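Long-range contacts in pentatricopeptide repeat-containing protein 10, chloroplastic (Zea mays, PDB 4M59), which binds specific intergenic chloroplast RNA sequences and blocks exonucleases there, thereby stabilising the messages that carry them: residues H86-D94 / V112-R121; W355-G363 / T392-C400. The protein carries 4 engineered substitutions. All coordinates share one frame; numbering follows the deposited sequence.

Interaction 1: residues H86-D94 / V112-R121; sequences HDAVCALLD and VLHALSRAGR. With nucleotides of chain D.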
# COMPACT_ATOMS: atom_id res chain seq x y z
N HIS A 86 -13.90 -23.06 10.83
CA HIS A 86 -12.96 -23.93 11.50
C HIS A 86 -12.83 -23.70 12.99
O HIS A 86 -12.60 -24.63 13.73
CB HIS A 86 -11.60 -23.81 10.82
CG HIS A 86 -11.67 -23.85 9.33
ND1 HIS A 86 -11.98 -24.99 8.63
CD2 HIS A 86 -11.46 -22.89 8.41
CE1 HIS A 86 -11.96 -24.73 7.34
NE2 HIS A 86 -11.65 -23.46 7.18
N ASP A 87 -12.96 -22.46 13.44
CA ASP A 87 -12.77 -22.18 14.85
C ASP A 87 -13.88 -22.81 15.64
O ASP A 87 -13.70 -23.20 16.78
CB ASP A 87 -12.75 -20.68 15.12
CG ASP A 87 -12.70 -20.35 16.59
OD1 ASP A 87 -11.63 -20.50 17.20
OD2 ASP A 87 -13.73 -19.94 17.14
N ALA A 88 -15.03 -22.90 15.02
CA ALA A 88 -16.21 -23.35 15.69
C ALA A 88 -16.14 -24.83 15.92
O ALA A 88 -16.70 -25.35 16.87
CB ALA A 88 -17.40 -23.00 14.88
N VAL A 89 -15.44 -25.52 15.04
CA VAL A 89 -15.27 -26.95 15.14
C VAL A 89 -14.21 -27.30 16.16
O VAL A 89 -14.29 -28.31 16.83
CB VAL A 89 -14.91 -27.56 13.79
CG1 VAL A 89 -14.93 -29.05 13.87
CG2 VAL A 89 -15.86 -27.10 12.73
N CYS A 90 -13.21 -26.44 16.30
CA CYS A 90 -12.19 -26.66 17.30
C CYS A 90 -12.77 -26.38 18.65
O CYS A 90 -12.20 -26.72 19.66
CB CYS A 90 -10.99 -25.75 17.06
SG CYS A 90 -10.08 -26.09 15.57
N ALA A 91 -13.94 -25.76 18.66
CA ALA A 91 -14.63 -25.46 19.88
C ALA A 91 -15.33 -26.70 20.38
O ALA A 91 -15.22 -27.05 21.54
CB ALA A 91 -15.62 -24.39 19.65
N LEU A 92 -16.07 -27.33 19.48
CA LEU A 92 -16.79 -28.55 19.76
C LEU A 92 -15.85 -29.62 20.23
O LEU A 92 -16.20 -30.46 21.04
CB LEU A 92 -17.45 -29.03 18.49
CG LEU A 92 -18.46 -28.05 17.95
CD1 LEU A 92 -18.94 -28.49 16.60
CD2 LEU A 92 -19.62 -27.99 18.90
N LEU A 93 -14.65 -29.59 19.69
CA LEU A 93 -13.63 -30.51 20.10
C LEU A 93 -13.25 -30.23 21.53
O LEU A 93 -12.88 -31.12 22.28
CB LEU A 93 -12.43 -30.33 19.20
CG LEU A 93 -11.18 -31.07 19.62
CD1 LEU A 93 -11.18 -32.39 18.96
CD2 LEU A 93 -10.01 -30.27 19.21
N ASP A 94 -13.28 -28.95 21.90
CA ASP A 94 -12.75 -28.52 23.19
C ASP A 94 -13.78 -28.57 24.32
O ASP A 94 -13.42 -28.80 25.48
CB ASP A 94 -12.14 -27.13 23.08
CG ASP A 94 -10.87 -27.11 22.26
OD1 ASP A 94 -10.12 -28.11 22.31
OD2 ASP A 94 -10.61 -26.10 21.58
N VAL A 112 -12.38 -32.18 11.47
CA VAL A 112 -11.87 -31.57 12.68
C VAL A 112 -10.37 -31.47 12.61
O VAL A 112 -9.78 -30.50 13.02
CB VAL A 112 -12.26 -32.41 13.88
CG1 VAL A 112 -11.65 -31.87 15.13
CG2 VAL A 112 -13.75 -32.44 14.00
N LEU A 113 -9.76 -32.51 12.08
CA LEU A 113 -8.32 -32.56 11.92
C LEU A 113 -7.86 -31.41 11.07
O LEU A 113 -6.86 -30.78 11.37
CB LEU A 113 -7.94 -33.85 11.23
CG LEU A 113 -7.72 -35.04 12.15
CD1 LEU A 113 -7.43 -36.24 11.34
CD2 LEU A 113 -6.56 -34.74 13.03
N HIS A 114 -8.59 -31.14 10.02
CA HIS A 114 -8.24 -30.07 9.14
C HIS A 114 -8.44 -28.76 9.86
O HIS A 114 -7.73 -27.81 9.63
CB HIS A 114 -9.10 -30.10 7.90
CG HIS A 114 -8.92 -28.91 7.03
ND1 HIS A 114 -9.96 -28.10 6.65
CD2 HIS A 114 -7.81 -28.39 6.46
CE1 HIS A 114 -9.51 -27.13 5.88
NE2 HIS A 114 -8.20 -27.28 5.75
N ALA A 115 -9.44 -28.74 10.73
CA ALA A 115 -9.72 -27.54 11.50
C ALA A 115 -8.63 -27.29 12.51
O ALA A 115 -8.31 -26.15 12.81
CB ALA A 115 -11.05 -27.68 12.19
N LEU A 116 -8.07 -28.36 13.05
CA LEU A 116 -6.98 -28.24 13.99
C LEU A 116 -5.71 -27.86 13.27
O LEU A 116 -4.80 -27.30 13.86
CB LEU A 116 -6.76 -29.55 14.71
CG LEU A 116 -7.83 -29.95 15.70
CD1 LEU A 116 -7.47 -31.28 16.26
CD2 LEU A 116 -7.84 -28.93 16.76
N SER A 117 -5.65 -28.19 12.00
CA SER A 117 -4.47 -27.94 11.21
C SER A 117 -4.43 -26.49 10.82
O SER A 117 -3.37 -25.91 10.66
CB SER A 117 -4.48 -28.82 9.97
OG SER A 117 -3.25 -28.79 9.30
N ARG A 118 -5.61 -25.90 10.66
CA ARG A 118 -5.73 -24.53 10.19
C ARG A 118 -5.54 -23.52 11.32
O ARG A 118 -5.68 -22.32 11.11
CB ARG A 118 -7.09 -24.31 9.53
CG ARG A 118 -7.12 -24.63 8.05
CD ARG A 118 -7.77 -23.51 7.26
NE ARG A 118 -6.94 -23.10 6.13
CZ ARG A 118 -6.55 -21.85 5.90
NH1 ARG A 118 -5.80 -21.56 4.85
NH2 ARG A 118 -6.92 -20.88 6.73
N ALA A 119 -5.23 -24.01 12.51
CA ALA A 119 -5.06 -23.14 13.65
C ALA A 119 -3.69 -23.35 14.22
O ALA A 119 -3.32 -22.76 15.23
CB ALA A 119 -6.11 -23.44 14.65
N GLY A 120 -2.92 -24.21 13.57
CA GLY A 120 -1.57 -24.48 13.97
C GLY A 120 -1.55 -25.44 15.12
O GLY A 120 -0.52 -25.69 15.71
N ARG A 121 -2.71 -25.98 15.45
CA ARG A 121 -2.81 -26.94 16.54
C ARG A 121 -2.45 -28.33 16.05
O ARG A 121 -3.28 -29.24 16.06
CB ARG A 121 -4.21 -26.92 17.15
CG ARG A 121 -4.63 -25.55 17.67
CD ARG A 121 -5.98 -25.61 18.35
NE ARG A 121 -5.93 -26.38 19.59
CZ ARG A 121 -7.00 -26.74 20.28
NH1 ARG A 121 -8.21 -26.40 19.86
NH2 ARG A 121 -6.87 -27.44 21.40
P U D 2 -11.64 -28.83 2.18
OP1 U D 2 -11.26 -27.42 2.50
OP2 U D 2 -12.27 -29.13 0.87
O5' U D 2 -10.34 -29.72 2.33
C5' U D 2 -9.62 -29.77 3.56
C4' U D 2 -8.31 -30.49 3.39
O4' U D 2 -8.55 -31.85 2.96
C3' U D 2 -7.37 -29.93 2.33
O3' U D 2 -6.63 -28.82 2.81
C2' U D 2 -6.52 -31.13 1.94
O2' U D 2 -5.48 -31.34 2.88
C1' U D 2 -7.53 -32.28 2.08
N1 U D 2 -8.15 -32.66 0.79
C2 U D 2 -7.61 -33.73 0.09
O2 U D 2 -6.66 -34.37 0.49
N3 U D 2 -8.23 -34.04 -1.10
C4 U D 2 -9.32 -33.39 -1.65
O4 U D 2 -9.77 -33.77 -2.72
C5 U D 2 -9.81 -32.29 -0.88
C6 U D 2 -9.23 -31.97 0.28

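Interaction 2: residues W355-G363 / T392-C400; sequences WNTMLAVSG and TLIAAYGRC. Engineered in segment 355-363: S362 (natural residue Cys). With nucleotides of chain C.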
# COMPACT_ATOMS: atom_id res chain seq x y z
N TRP A 355 -3.78 5.98 -22.91
CA TRP A 355 -3.52 7.33 -22.45
C TRP A 355 -3.68 7.48 -20.96
O TRP A 355 -2.87 8.12 -20.31
CB TRP A 355 -4.45 8.30 -23.15
CG TRP A 355 -4.30 8.29 -24.59
CD1 TRP A 355 -5.24 7.99 -25.50
CD2 TRP A 355 -3.12 8.57 -25.32
NE1 TRP A 355 -4.74 8.07 -26.75
CE2 TRP A 355 -3.42 8.44 -26.67
CE3 TRP A 355 -1.83 8.94 -24.97
CZ2 TRP A 355 -2.50 8.64 -27.66
CZ3 TRP A 355 -0.91 9.14 -25.95
CH2 TRP A 355 -1.24 8.99 -27.27
N ASN A 356 -4.76 6.92 -20.43
CA ASN A 356 -5.06 7.02 -19.01
C ASN A 356 -3.98 6.34 -18.18
O ASN A 356 -3.64 6.78 -17.09
CB ASN A 356 -6.42 6.40 -18.70
CG ASN A 356 -7.17 7.14 -17.61
OD1 ASN A 356 -6.72 7.20 -16.47
ND2 ASN A 356 -8.32 7.70 -17.95
N THR A 357 -3.44 5.25 -18.72
CA THR A 357 -2.37 4.55 -18.09
C THR A 357 -1.18 5.48 -18.07
O THR A 357 -0.49 5.59 -17.08
CB THR A 357 -2.05 3.27 -18.85
OG1 THR A 357 -3.22 2.45 -18.91
CG2 THR A 357 -0.99 2.50 -18.18
N MET A 358 -0.96 6.17 -19.19
CA MET A 358 0.19 7.06 -19.30
C MET A 358 0.11 8.26 -18.37
O MET A 358 1.14 8.83 -18.01
CB MET A 358 0.35 7.52 -20.75
CG MET A 358 0.54 6.39 -21.74
SD MET A 358 2.14 6.42 -22.57
CE MET A 358 3.23 6.83 -21.21
N LEU A 359 -1.09 8.64 -17.95
CA LEU A 359 -1.24 9.80 -17.10
C LEU A 359 -1.49 9.42 -15.65
O LEU A 359 -1.63 10.28 -14.79
CB LEU A 359 -2.39 10.67 -17.58
CG LEU A 359 -2.35 11.08 -19.03
CD1 LEU A 359 -3.61 11.78 -19.35
CD2 LEU A 359 -1.19 11.97 -19.25
N ALA A 360 -1.54 8.13 -15.39
CA ALA A 360 -1.76 7.64 -14.05
C ALA A 360 -0.42 7.44 -13.39
O ALA A 360 -0.30 6.69 -12.43
CB ALA A 360 -2.49 6.36 -14.09
N VAL A 361 0.60 8.10 -13.93
CA VAL A 361 1.97 7.89 -13.51
C VAL A 361 2.23 8.40 -12.09
O VAL A 361 1.50 9.24 -11.58
CB VAL A 361 2.97 8.55 -14.48
CG1 VAL A 361 3.00 10.05 -14.29
CG2 VAL A 361 4.36 7.94 -14.30
N SER A 362 3.28 7.87 -11.48
CA SER A 362 3.65 8.23 -10.12
C SER A 362 4.38 9.57 -10.08
O SER A 362 5.37 9.76 -10.79
CB SER A 362 4.51 7.14 -9.49
OG SER A 362 4.54 5.99 -10.31
N GLY A 363 3.90 10.49 -9.26
CA GLY A 363 4.52 11.79 -9.12
C GLY A 363 6.02 11.69 -9.01
O GLY A 363 6.55 10.72 -8.46
N THR A 392 -8.52 14.09 -15.98
CA THR A 392 -7.28 13.38 -15.78
C THR A 392 -6.11 14.31 -15.98
O THR A 392 -5.22 14.39 -15.14
CB THR A 392 -7.17 12.26 -16.77
OG1 THR A 392 -6.40 12.73 -17.88
CG2 THR A 392 -8.52 11.89 -17.26
N LEU A 393 -6.11 15.00 -17.11
CA LEU A 393 -5.03 15.91 -17.46
C LEU A 393 -4.87 16.98 -16.38
O LEU A 393 -3.76 17.30 -15.98
CB LEU A 393 -5.28 16.56 -18.82
CG LEU A 393 -4.98 15.67 -20.03
CD1 LEU A 393 -5.76 16.14 -21.25
CD2 LEU A 393 -3.49 15.66 -20.32
N ILE A 394 -5.99 17.52 -15.92
CA ILE A 394 -5.93 18.50 -14.86
C ILE A 394 -5.33 17.89 -13.60
O ILE A 394 -4.57 18.53 -12.88
CB ILE A 394 -7.33 19.03 -14.57
CG1 ILE A 394 -7.80 19.87 -15.74
CG2 ILE A 394 -7.34 19.87 -13.33
CD1 ILE A 394 -9.19 20.34 -15.61
N ALA A 395 -5.63 16.62 -13.37
CA ALA A 395 -5.16 15.93 -12.19
C ALA A 395 -3.66 15.67 -12.23
O ALA A 395 -2.97 15.87 -11.24
CB ALA A 395 -5.90 14.64 -12.02
N ALA A 396 -3.16 15.24 -13.37
CA ALA A 396 -1.74 14.99 -13.52
C ALA A 396 -0.93 16.27 -13.45
O ALA A 396 0.06 16.33 -12.74
CB ALA A 396 -1.46 14.27 -14.81
N TYR A 397 -1.35 17.28 -14.20
CA TYR A 397 -0.70 18.58 -14.16
C TYR A 397 -0.80 19.16 -12.76
O TYR A 397 0.04 19.96 -12.34
CB TYR A 397 -1.34 19.53 -15.18
CG TYR A 397 -0.63 19.57 -16.51
CD1 TYR A 397 0.73 19.30 -16.61
CD2 TYR A 397 -1.32 19.86 -17.68
CE1 TYR A 397 1.38 19.33 -17.82
CE2 TYR A 397 -0.68 19.90 -18.90
CZ TYR A 397 0.68 19.63 -18.97
OH TYR A 397 1.32 19.67 -20.18
N GLY A 398 -1.85 18.76 -12.04
CA GLY A 398 -2.04 19.19 -10.68
C GLY A 398 -1.25 18.36 -9.71
O GLY A 398 -0.93 18.79 -8.61
N ARG A 399 -0.92 17.16 -10.13
CA ARG A 399 -0.19 16.23 -9.30
C ARG A 399 1.30 16.51 -9.31
O ARG A 399 1.99 16.28 -8.32
CB ARG A 399 -0.47 14.81 -9.78
CG ARG A 399 -0.01 13.73 -8.86
CD ARG A 399 -1.02 12.62 -8.85
NE ARG A 399 -1.55 12.33 -10.17
CZ ARG A 399 -0.99 11.49 -11.02
NH1 ARG A 399 0.13 10.86 -10.69
NH2 ARG A 399 -1.54 11.28 -12.20
N CYS A 400 1.80 17.03 -10.41
CA CYS A 400 3.18 17.42 -10.49
C CYS A 400 3.34 18.83 -10.00
O CYS A 400 4.39 19.24 -9.59
CB CYS A 400 3.69 17.29 -11.92
SG CYS A 400 2.72 17.93 -13.18
P U C 8 5.08 7.83 -2.51
OP1 U C 8 3.84 7.37 -1.85
OP2 U C 8 5.71 6.98 -3.55
O5' U C 8 4.81 9.27 -3.13
C5' U C 8 4.03 10.24 -2.42
C4' U C 8 3.42 11.24 -3.38
O4' U C 8 4.40 12.25 -3.70
C3' U C 8 2.93 10.66 -4.70
O3' U C 8 1.66 11.20 -5.07
C2' U C 8 4.04 11.02 -5.68
O2' U C 8 3.56 11.22 -7.00
C1' U C 8 4.56 12.33 -5.10
N1 U C 8 5.98 12.56 -5.39
C2 U C 8 6.36 13.83 -5.79
O2 U C 8 5.58 14.75 -5.92
N3 U C 8 7.71 13.97 -6.04
C4 U C 8 8.68 13.00 -5.94
O4 U C 8 9.85 13.29 -6.20
C5 U C 8 8.21 11.72 -5.52
C6 U C 8 6.90 11.55 -5.26

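Interaction 1: residues H86-D94 / V112-R121
Where two successive PPR repeats meet beside the bound RNA, H86 and H114 bring their imidazoles together next to U2 of chain D. CE1 of H86 lies 3.7 Å from CE1 of H114, the ring planes stand at 88°, and the two rings meet obliquely. H114 swings its CG away from its own backbone N (chi1 172°), which carries the ring out to the nucleotide; C5' of U2 sits over the centre of one face, 3.5 Å from H114 CE1. With an alanine at H114, the ribose would probably lose the flat surface it rests on, and the H86 ring would lose a neighbour that limits its turning. R118 lays its CD over one face of H86 in a CH-pi contact, 4.1 Å from the ring centroid, and it also packs on R365 of the second subunit.

Behind the histidines the contact is apolar. Helices 86-94 and 112-117 fall in predicted repeats 1 and 2 of the right-handed PPR superhelix, and their axes cross at -111°, 8.6 Å apart at the closest. That crossing drops A115 between H86, V89 and C90, and V89 CG1 touches V112 CG2. Further along, L93 and L116 reach toward each other tip to tip, CD2 to CD2 at 3.5 Å, while L93 CD1 packs on V112 CG1. R124 of helix 122-132 also touches both leucines.

At the far end R121, the residue just before that next helix, forms a salt bridge with D94. R121 NH1 donates to the syn lone pair of D94 OD2 at 3.0 Å, with that oxygen lying a little out of the guanidinium plane; NH2 adds a weak bond to OD1 at 3.4 Å.

Interaction 2: residues W355-G363 / T392-C400
R399 reaches across from helix 392-400 and puts the edge of its guanidinium against the backbone carbonyls of L359 and V361. NH2 donates a weak, bent bond to L359 O at 2.8 Å. R399 NH1 is modelled 2.3 Å from V361 O, shorter than a normal hydrogen bond, so that pairing is doubtful in detail. The side chain leaves the helix with CG opposite the backbone N (chi1 -168°), then bends at chi2 and chi3 to bring both nitrogens round to the carbonyls.

The tight part lies next to this. L359 CD1 packs against both T392 OG1, 3.3 Å away, and L393 CD2, 4.0 Å away, while A396 CB sits under L359 O. The T392 hydroxyl spends its polarity on T389 O, one turn back, and V374 of helix 367-380 also packs on L359.

The helices run nearly parallel (18°), their axes 10.5 Å apart. Toward the outside the fit loosens: N356, which also packs on G558 of the second subunit, brings ND2 no nearer than 4.3 Å to T392 CG2, and A360 is exposed.

G363 is modelled too close to the U8 ribose of chain C to trust in detail, though it places this end beside the RNA. One arginine of predicted repeat 10 thus ties back to main-chain oxygens at and just beyond the helix of repeat 9, by a weak bond and one of doubtful length; its charge probably suits that helix end.

How the interactions relate
Both contacts join consecutive predicted PPR repeats, and both are partly buried with an edge on bound RNA, but they lie on opposite sides of the chain's centre, 50 Å apart between centres. They do not touch, and the RNA strands differ: chain D for interaction 1, chain C for interaction 2. Interaction 1 pairs the second helix of one repeat with the first helix of the next at a steep crossing; interaction 2 sets two first helices nearly parallel. The former buries more surface, 507 against 326 Å², with an apolar middle between histidines and a charged pair. The latter has a smaller apolar patch and relies on an arginine directed at backbone oxygens.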